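Local coordinates for protein LysR family transcriptional regulator (PDB 5FHK) that probably regulates transcription, including that of virulence genes, as a LysR-type DNA-binding factor, here represented by its regulatory domain, of the LysR substrate-binding family, at residues N16-K19 against R20-P24; L151-D154 against V155-K158; R168-P171 against D172-A175. All coordinates share one frame; numbering follows the deposited sequence.

Interaction 1 (N16-K19 against R20-P24); sequences NLTK and RMMMP
L17 and M21, one helical turn apart, lie side by side and point the same way. The thioether does the touching: M21 SD lies against the leucine branch, 3.9 Å from L17 CD1 and scarcely farther from L17 CB. In both residues CG sits beside the backbone N and anti to the carbonyl carbon (chi1 -54° in L17, -55° in M21), which keeps the two chains parallel. The same two residues are joined in the backbone, M21 N to L17 O at 2.9 Å, nearly straight.

The next turn is wider. T18 O accepts two amides: M22 N at 2.9 Å, tilted from the carbonyl plane, and M23 N at 3.1 Å, nearly in line with the C=O bond. This forked acceptor marks a pi-type turn at the helix start. M22 lays its CB 3.2 Å from T18 O before its bent chain leads off. At K19 O the ring of P24 supplies no N-H; instead P24 CD lies 3.8 Å from that oxygen, and the helix kinks there.

Helix 18-32 is the crossover of a beta-alpha-beta unit between strands 9-14 and 38-43. T18 packs on L40 and T42 of the latter, while L17 and M22 rest on V60 and F58 of strand 56-60. V155 touches L17 and M21. V138 of the second subunit packs against T18 and M23, so this turn also faces the dimer partner.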
ATOM      1  N   ASN A  16      -5.745  -0.053  -4.408  1.00 26.49           N
ATOM      2  CA  ASN A  16      -5.270  -1.352  -3.924  1.00 26.49           C
ATOM      3  C   ASN A  16      -4.617  -2.231  -4.981  1.00 26.99           C
ATOM      4  O   ASN A  16      -3.961  -3.215  -4.612  1.00 27.51           O
ATOM      5  CB  ASN A  16      -6.417  -2.136  -3.326  1.00 27.35           C
ATOM      6  CG  ASN A  16      -6.895  -1.545  -2.048  1.00 31.39           C
ATOM      7  OD1 ASN A  16      -6.155  -1.490  -1.071  1.00 33.44           O
ATOM      8  ND2 ASN A  16      -8.148  -1.112  -2.028  1.00 34.38           N
ATOM      9  N   LEU A  17      -4.772  -1.912  -6.268  1.00 24.50           N
ATOM     10  CA  LEU A  17      -4.426  -2.825  -7.345  1.00 24.82           C
ATOM     11  C   LEU A  17      -3.180  -2.412  -8.095  1.00 24.36           C
ATOM     12  O   LEU A  17      -2.734  -3.152  -8.977  1.00 22.96           O
ATOM     13  CB  LEU A  17      -5.583  -2.917  -8.352  1.00 25.28           C
ATOM     14  CG  LEU A  17      -6.968  -3.286  -7.825  1.00 25.05           C
ATOM     15  CD1 LEU A  17      -7.974  -3.208  -8.967  1.00 24.12           C
ATOM     16  CD2 LEU A  17      -6.950  -4.685  -7.258  1.00 26.68           C
ATOM     17  N   THR A  18      -2.621  -1.244  -7.790  1.00 25.70           N
ATOM     18  CA  THR A  18      -1.555  -0.686  -8.615  1.00 17.02           C
ATOM     19  C   THR A  18      -0.344  -1.595  -8.654  1.00 16.45           C
ATOM     20  O   THR A  18       0.204  -1.870  -9.728  1.00 16.42           O
ATOM     21  CB  THR A  18      -1.158   0.686  -8.094  1.00 18.69           C
ATOM     22  OG1 THR A  18      -2.176   1.627  -8.446  1.00 18.14           O
ATOM     23  CG2 THR A  18       0.183   1.121  -8.680  1.00 19.99           C
ATOM     24  N   LYS A  19       0.085  -2.080  -7.493  1.00 18.13           N
ATOM     25  CA  LYS A  19       1.291  -2.889  -7.430  1.00 18.99           C
ATOM     26  C   LYS A  19       1.165  -4.133  -8.311  1.00 18.42           C
ATOM     27  O   LYS A  19       2.035  -4.403  -9.140  1.00 20.78           O
ATOM     28  CB  LYS A  19       1.591  -3.251  -5.973  1.00 20.38           C
ATOM     29  CG  LYS A  19       2.717  -4.226  -5.833  1.00 26.01           C
ATOM     30  CD  LYS A  19       4.054  -3.544  -5.822  1.00 29.90           C
ATOM     31  CE  LYS A  19       5.138  -4.588  -5.617  1.00 33.06           C
ATOM     32  NZ  LYS A  19       5.088  -5.618  -6.705  1.00 34.10           N
ATOM     33  N   ARG A  20       0.035  -4.838  -8.212  1.00 20.83           N
ATOM     34  CA  ARG A  20      -0.171  -6.121  -8.892  1.00 22.50           C
ATOM     35  C   ARG A  20      -0.477  -5.940 -10.374  1.00 24.20           C
ATOM     36  O   ARG A  20       0.103  -6.619 -11.225  1.00 26.34           O
ATOM     37  CB  ARG A  20      -1.323  -6.879  -8.227  1.00 28.50           C
ATOM     38  CG  ARG A  20      -0.999  -7.592  -6.937  1.00 35.80           C
ATOM     39  CD  ARG A  20      -0.244  -8.884  -7.223  1.00 42.26           C
ATOM     40  NE  ARG A  20       0.380  -9.390  -6.006  1.00 46.07           N
ATOM     41  CZ  ARG A  20      -0.042 -10.456  -5.338  1.00 47.09           C
ATOM     42  NH1 ARG A  20      -1.085 -11.146  -5.782  1.00 45.16           N
ATOM     43  NH2 ARG A  20       0.578 -10.830  -4.220  1.00 49.33           N
ATOM     44  N   MET A  21      -1.400  -5.041 -10.704  1.00 21.69           N
ATOM     45  CA  MET A  21      -1.918  -4.937 -12.061  1.00 20.49           C
ATOM     46  C   MET A  21      -1.235  -3.874 -12.908  1.00 19.80           C
ATOM     47  O   MET A  21      -1.284  -3.969 -14.143  1.00 23.45           O
ATOM     48  CB  MET A  21      -3.421  -4.641 -12.028  1.00 22.32           C
ATOM     49  CG  MET A  21      -4.213  -5.630 -11.219  1.00 29.79           C
ATOM     50  SD  MET A  21      -5.992  -5.428 -11.467  1.00 36.09           S
ATOM     51  CE  MET A  21      -6.101  -5.677 -13.244  1.00 39.13           C
ATOM     52  N   MET A  22      -0.613  -2.862 -12.311  1.00 18.32           N
ATOM     53  CA  MET A  22      -0.002  -1.804 -13.119  1.00 19.96           C
ATOM     54  C   MET A  22       1.509  -1.905 -13.230  1.00 21.21           C
ATOM     55  O   MET A  22       2.050  -1.726 -14.324  1.00 22.22           O
ATOM     56  CB  MET A  22      -0.340  -0.424 -12.560  1.00 22.17           C
ATOM     57  CG  MET A  22      -1.791  -0.115 -12.559  1.00 30.59           C
ATOM     58  SD  MET A  22      -2.441  -0.008 -14.222  1.00 38.37           S
ATOM     59  CE  MET A  22      -3.343  -1.557 -14.359  1.00 39.21           C
ATOM     60  N   MET A  23       2.196  -2.176 -12.122  1.00 22.82           N
ATOM     61  CA  MET A  23       3.651  -2.031 -12.090  1.00 23.65           C
ATOM     62  C   MET A  23       4.403  -2.897 -13.098  1.00 22.68           C
ATOM     63  O   MET A  23       5.468  -2.454 -13.559  1.00 22.37           O
ATOM     64  CB  MET A  23       4.184  -2.316 -10.668  1.00 22.36           C
ATOM     65  CG  MET A  23       4.144  -1.119  -9.701  1.00 21.79           C
ATOM     66  SD  MET A  23       4.370   0.538 -10.433  1.00 26.84           S
ATOM     67  CE  MET A  23       6.144   0.581 -10.726  1.00 28.31           C
ATOM     68  N   PRO A  24       3.999  -4.136 -13.412  1.00 21.52           N
ATOM     69  CA  PRO A  24       4.749  -4.872 -14.454  1.00 18.19           C
ATOM     70  C   PRO A  24       4.774  -4.110 -15.765  1.00 20.53           C
ATOM     71  O   PRO A  24       5.836  -3.932 -16.374  1.00 15.72           O
ATOM     72  CB  PRO A  24       3.978  -6.195 -14.564  1.00 15.41           C
ATOM     73  CG  PRO A  24       3.361  -6.361 -13.197  1.00 16.74           C
ATOM     74  CD  PRO A  24       2.997  -4.993 -12.746  1.00 15.81           C
TER

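Interaction 2 (L151-D154 against V155-K158); sequences LMPD and VMIK
D154 turns its carboxylate back onto the backbone of the residue that follows, with OD1 2.6 Å from V155 N. The bond is weak, its N-H...O angle only 119°, because the two groups belong to adjacent residues. With chi1 at 56°, D154 CG sits between its own backbone N and carbonyl carbon, which folds the acid over toward that amide. The same OD1 takes a second weak bond from K77 N, so the oxygen lies between the chain's turn and strand 68-82.

M152 meets the turn with two different parts of its chain. Its CB and CG face I157, CB lying 3.7 Å from I157 CD1, and farther out M152 SD lies 3.7 Å from M156 CE. CG of M152 is anti to the backbone N (chi1 -173°), the chain bends at chi2 and chi3, and the two methionines cross at about a right angle, methyl against sulfur.

All this happens where strand 149-153 of the mixed sheet runs out and the chain turns toward helix 158-163, with I157 as the helix N-cap residue. Two backbone bonds shape the bend: M156 N to P153 O at 2.8 Å and I157 N to D154 O at 3.0 Å.

V155 packs its side chain on L17, while its carbonyl O probably takes a hydrogen bond from R20 NH1. P153 lies beside M156, its ring carbons CG and CD both near the sulfur, with L136 of helix 136-144 packing against both residues.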
ATOM      1  N   LEU A 151     -13.195 -10.206   2.249  1.00 23.66           N
ATOM      2  CA  LEU A 151     -13.518 -10.159   0.833  1.00 20.69           C
ATOM      3  C   LEU A 151     -12.393  -9.414   0.131  1.00 16.76           C
ATOM      4  O   LEU A 151     -12.010  -8.317   0.547  1.00 16.95           O
ATOM      5  CB  LEU A 151     -14.849  -9.470   0.586  1.00 22.14           C
ATOM      6  CG  LEU A 151     -15.167  -9.363  -0.906  1.00 24.05           C
ATOM      7  CD1 LEU A 151     -15.649 -10.699  -1.375  1.00 22.35           C
ATOM      8  CD2 LEU A 151     -16.261  -8.316  -1.156  1.00 26.19           C
ATOM      9  N   MET A 152     -11.868 -10.012  -0.928  1.00 17.88           N
ATOM     10  CA  MET A 152     -10.594  -9.555  -1.431  1.00 19.05           C
ATOM     11  C   MET A 152     -10.579  -9.702  -2.946  1.00 23.09           C
ATOM     12  O   MET A 152     -11.096 -10.707  -3.469  1.00 24.81           O
ATOM     13  CB  MET A 152      -9.471 -10.374  -0.791  1.00 19.08           C
ATOM     14  CG  MET A 152      -8.067  -9.937  -1.080  1.00 22.96           C
ATOM     15  SD  MET A 152      -7.550  -8.525  -0.107  1.00 26.97           S
ATOM     16  CE  MET A 152      -7.982  -9.047   1.543  1.00 22.29           C
ATOM     17  N   PRO A 153     -10.015  -8.733  -3.673  1.00 22.62           N
ATOM     18  CA  PRO A 153      -9.895  -8.886  -5.130  1.00 23.79           C
ATOM     19  C   PRO A 153      -9.019 -10.081  -5.471  1.00 26.01           C
ATOM     20  O   PRO A 153      -7.879 -10.179  -5.005  1.00 29.26           O
ATOM     21  CB  PRO A 153      -9.245  -7.568  -5.583  1.00 21.39           C
ATOM     22  CG  PRO A 153      -9.379  -6.621  -4.428  1.00 23.87           C
ATOM     23  CD  PRO A 153      -9.357  -7.508  -3.196  1.00 23.96           C
ATOM     24  N   ASP A 154      -9.545 -10.968  -6.329  1.00 25.19           N
ATOM     25  CA  ASP A 154      -8.898 -12.261  -6.584  1.00 27.68           C
ATOM     26  C   ASP A 154      -7.453 -12.113  -7.051  1.00 24.71           C
ATOM     27  O   ASP A 154      -6.591 -12.910  -6.655  1.00 24.55           O
ATOM     28  CB  ASP A 154      -9.695 -13.081  -7.608  1.00 31.76           C
ATOM     29  CG  ASP A 154      -9.914 -12.345  -8.929  1.00 35.71           C
ATOM     30  OD1 ASP A 154      -9.425 -11.199  -9.088  1.00 34.70           O
ATOM     31  OD2 ASP A 154     -10.590 -12.924  -9.813  1.00 38.03           O
ATOM     32  N   VAL A 155      -7.161 -11.101  -7.879  1.00 25.98           N
ATOM     33  CA  VAL A 155      -5.791 -10.895  -8.360  1.00 27.50           C
ATOM     34  C   VAL A 155      -4.801 -10.703  -7.212  1.00 27.11           C
ATOM     35  O   VAL A 155      -3.617 -11.027  -7.348  1.00 32.78           O
ATOM     36  CB  VAL A 155      -5.739  -9.710  -9.346  1.00 31.83           C
ATOM     37  CG1 VAL A 155      -5.940  -8.382  -8.623  1.00 32.88           C
ATOM     38  CG2 VAL A 155      -4.423  -9.717 -10.107  1.00 33.02           C
ATOM     39  N   MET A 156      -5.249 -10.187  -6.068  1.00 23.60           N
ATOM     40  CA  MET A 156      -4.322  -9.950  -4.966  1.00 25.68           C
ATOM     41  C   MET A 156      -3.985 -11.212  -4.165  1.00 25.47           C
ATOM     42  O   MET A 156      -3.031 -11.190  -3.376  1.00 25.12           O
ATOM     43  CB  MET A 156      -4.894  -8.900  -4.013  1.00 30.15           C
ATOM     44  CG  MET A 156      -4.771  -7.427  -4.463  1.00 37.25           C
ATOM     45  SD  MET A 156      -5.462  -6.316  -3.168  1.00 41.80           S
ATOM     46  CE  MET A 156      -4.587  -6.884  -1.690  1.00 42.06           C
ATOM     47  N   ILE A 157      -4.734 -12.300  -4.333  1.00 22.96           N
ATOM     48  CA  ILE A 157      -4.548 -13.464  -3.478  1.00 24.01           C
ATOM     49  C   ILE A 157      -4.497 -14.766  -4.267  1.00 28.76           C
ATOM     50  O   ILE A 157      -4.643 -15.850  -3.686  1.00 29.76           O
ATOM     51  CB  ILE A 157      -5.661 -13.530  -2.417  1.00 21.68           C
ATOM     52  CG1 ILE A 157      -7.021 -13.317  -3.065  1.00 25.06           C
ATOM     53  CG2 ILE A 157      -5.402 -12.519  -1.305  1.00 16.39           C
ATOM     54  CD1 ILE A 157      -8.181 -13.543  -2.136  1.00 27.90           C
ATOM     55  N   LYS A 158      -4.265 -14.680  -5.585  1.00 30.37           N
ATOM     56  CA  LYS A 158      -4.325 -15.893  -6.397  1.00 30.74           C
ATOM     57  C   LYS A 158      -3.177 -16.843  -6.072  1.00 29.54           C
ATOM     58  O   LYS A 158      -3.379 -18.062  -6.039  1.00 32.15           O
ATOM     59  CB  LYS A 158      -4.357 -15.557  -7.887  1.00 31.11           C
ATOM     60  CG  LYS A 158      -3.080 -15.039  -8.502  1.00 35.07           C
ATOM     61  CD  LYS A 158      -3.309 -14.839 -10.017  1.00 37.40           C
ATOM     62  CE  LYS A 158      -4.682 -14.166 -10.256  1.00 38.56           C
ATOM     63  NZ  LYS A 158      -4.738 -13.310 -11.480  1.00 42.56           N
TER

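Interaction 3 (R168-P171 against D172-A175); sequences RILP and DWSA
W173 O is gripped from two directions, by a guanidinium N-H and by a bridging water. R168 NH2 donates to it at 2.7 Å, the oxygen lying at the edge of the guanidinium and only 6° out of its plane; on the carbonyl side the donor is tilted from the plane. Water 1 also lies in the guanidinium plane. It accepts from R168 NE at 3.1 Å and has W173 O at 2.8 Å and I169 O at 3.0 Å as acceptors, though it cannot serve every acceptor around it at once. R168 CG is anti to its own N (chi1 173°) and the chain bends at chi2, which brings the guanidinium back across the turn. One face of that group carries P171 O, 3.2 Å above the plane and offset toward the rim.

The turn so spanned is a type I beta turn from L170 to W173, closed by W173 N to L170 O at 2.8 Å. It carries the chain from strand 167-168 of the large sheet into the short, weakly bonded strand 173-174, which edges the three-stranded antiparallel sheet beside strand 113-117.

Over the turn L170 meets the indole with CD2, 3.7 Å from W173 CD1, and with CB at almost the same distance from that carbon; the side chains cross at a slant. H95 stacks edge-to-face with the indole. The carboxylate of D172, at the corner, reaches S118 OG through OD2, and L99 packs on L170.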
ATOM      1  N   ARG A 168     -10.781 -20.472  -0.315  1.00 23.85           N
ATOM      2  CA  ARG A 168     -12.041 -19.841  -0.704  1.00 22.51           C
ATOM      3  C   ARG A 168     -13.167 -20.341   0.187  1.00 25.24           C
ATOM      4  O   ARG A 168     -13.327 -21.542   0.386  1.00 25.98           O
ATOM      5  CB  ARG A 168     -12.353 -20.153  -2.167  1.00 24.77           C
ATOM      6  CG  ARG A 168     -13.727 -19.694  -2.646  1.00 25.82           C
ATOM      7  CD  ARG A 168     -13.578 -18.554  -3.598  1.00 27.30           C
ATOM      8  NE  ARG A 168     -14.844 -17.956  -4.023  1.00 33.11           N
ATOM      9  CZ  ARG A 168     -15.292 -17.954  -5.279  1.00 34.71           C
ATOM     10  NH1 ARG A 168     -14.595 -18.535  -6.242  1.00 36.22           N
ATOM     11  NH2 ARG A 168     -16.447 -17.373  -5.574  1.00 36.07           N
ATOM     12  N   ILE A 169     -13.954 -19.431   0.735  1.00 25.05           N
ATOM     13  CA  ILE A 169     -15.107 -19.871   1.493  1.00 26.44           C
ATOM     14  C   ILE A 169     -16.351 -19.348   0.791  1.00 26.53           C
ATOM     15  O   ILE A 169     -16.320 -18.297   0.148  1.00 28.57           O
ATOM     16  CB  ILE A 169     -15.029 -19.425   2.970  1.00 28.33           C
ATOM     17  CG1 ILE A 169     -15.110 -17.922   3.082  1.00 31.94           C
ATOM     18  CG2 ILE A 169     -13.723 -19.879   3.587  1.00 24.22           C
ATOM     19  CD1 ILE A 169     -16.099 -17.493   4.105  1.00 34.97           C
ATOM     20  N   LEU A 170     -17.432 -20.136   0.850  1.00 27.44           N
ATOM     21  CA  LEU A 170     -18.702 -19.846   0.183  1.00 28.19           C
ATOM     22  C   LEU A 170     -18.459 -19.762  -1.319  1.00 31.79           C
ATOM     23  O   LEU A 170     -18.721 -18.728  -1.946  1.00 32.53           O
ATOM     24  CB  LEU A 170     -19.325 -18.549   0.716  1.00 26.14           C
ATOM     25  CG  LEU A 170     -20.017 -18.573   2.076  1.00 26.27           C
ATOM     26  CD1 LEU A 170     -20.234 -17.146   2.593  1.00 23.20           C
ATOM     27  CD2 LEU A 170     -21.359 -19.318   1.980  1.00 28.66           C
ATOM     28  N   PRO A 171     -17.939 -20.826  -1.935  1.00 34.93           N
ATOM     29  CA  PRO A 171     -17.452 -20.692  -3.317  1.00 32.21           C
ATOM     30  C   PRO A 171     -18.563 -20.465  -4.331  1.00 28.29           C
ATOM     31  O   PRO A 171     -18.274 -20.041  -5.461  1.00 25.70           O
ATOM     32  CB  PRO A 171     -16.718 -22.018  -3.569  1.00 32.55           C
ATOM     33  CG  PRO A 171     -16.963 -22.886  -2.372  1.00 33.30           C
ATOM     34  CD  PRO A 171     -17.996 -22.233  -1.506  1.00 34.56           C
ATOM     35  N   ASP A 172     -19.816 -20.716  -3.963  1.00 28.56           N
ATOM     36  CA  ASP A 172     -20.947 -20.371  -4.815  1.00 33.50           C
ATOM     37  C   ASP A 172     -21.293 -18.884  -4.762  1.00 35.61           C
ATOM     38  O   ASP A 172     -22.186 -18.448  -5.492  1.00 38.94           O
ATOM     39  CB  ASP A 172     -22.172 -21.210  -4.424  1.00 38.34           C
ATOM     40  CG  ASP A 172     -23.259 -21.224  -5.501  1.00 44.14           C
ATOM     41  OD1 ASP A 172     -23.145 -22.000  -6.486  1.00 43.18           O
ATOM     42  OD2 ASP A 172     -24.243 -20.460  -5.348  1.00 48.80           O
ATOM     43  N   TRP A 173     -20.609 -18.098  -3.934  1.00 33.33           N
ATOM     44  CA  TRP A 173     -20.873 -16.676  -3.789  1.00 33.12           C
ATOM     45  C   TRP A 173     -19.700 -15.847  -4.303  1.00 32.96           C
ATOM     46  O   TRP A 173     -18.535 -16.257  -4.213  1.00 33.20           O
ATOM     47  CB  TRP A 173     -21.138 -16.316  -2.325  1.00 31.03           C
ATOM     48  CG  TRP A 173     -22.395 -16.904  -1.799  1.00 31.75           C
ATOM     49  CD1 TRP A 173     -22.552 -18.143  -1.267  1.00 35.47           C
ATOM     50  CD2 TRP A 173     -23.680 -16.276  -1.755  1.00 33.85           C
ATOM     51  NE1 TRP A 173     -23.862 -18.332  -0.889  1.00 38.93           N
ATOM     52  CE2 TRP A 173     -24.578 -17.201  -1.182  1.00 36.68           C
ATOM     53  CE3 TRP A 173     -24.159 -15.020  -2.138  1.00 34.40           C
ATOM     54  CZ2 TRP A 173     -25.929 -16.911  -0.982  1.00 35.72           C
ATOM     55  CZ3 TRP A 173     -25.503 -14.737  -1.947  1.00 36.27           C
ATOM     56  CH2 TRP A 173     -26.372 -15.683  -1.378  1.00 36.11           C
ATOM     57  N   SER A 174     -20.018 -14.655  -4.803  1.00 29.64           N
ATOM     58  CA  SER A 174     -18.995 -13.756  -5.313  1.00 30.95           C
ATOM     59  C   SER A 174     -19.605 -12.388  -5.513  1.00 32.52           C
ATOM     60  O   SER A 174     -20.813 -12.262  -5.745  1.00 31.96           O
ATOM     61  CB  SER A 174     -18.420 -14.249  -6.636  1.00 34.74           C
ATOM     62  OG  SER A 174     -19.195 -13.754  -7.720  1.00 39.09           O
ATOM     63  N   ALA A 175     -18.755 -11.370  -5.424  1.00 32.56           N
ATOM     64  CA  ALA A 175     -19.135 -10.035  -5.844  1.00 33.08           C
ATOM     65  C   ALA A 175     -19.172  -9.967  -7.368  1.00 38.86           C
ATOM     66  O   ALA A 175     -18.615 -10.821  -8.070  1.00 40.47           O
ATOM     67  CB  ALA A 175     -18.156  -9.000  -5.300  1.00 29.52           C
TER
HETATM   68  O   HOH W   1     -16.693 -16.371  -2.110  1.00 24.19           O

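From the N terminus, interaction 1 comes first, opening helix 18-32 after strand 9-14; interaction 2 follows, turning the chain from strand 149-153 toward helix 158-163, and interaction 3 turns it from strand 167-168 into strand 173-174. Each closes only its own short turn, with no nesting or crossing. Interactions 1 and 2 touch: L17 packs on P153, N16 O lies against M156 SD, R20 NH1 reaches V155 O, and its NH2 forms a salt bridge with E159 just beyond interaction 2. In this two-lobed fold of the periplasmic-binding-protein clan, that touch joins helix 18-32 of one lobe to the 149-158 region of the other. Interaction 3 touches neither; its nearest atoms to interaction 2 are about 5 Å away.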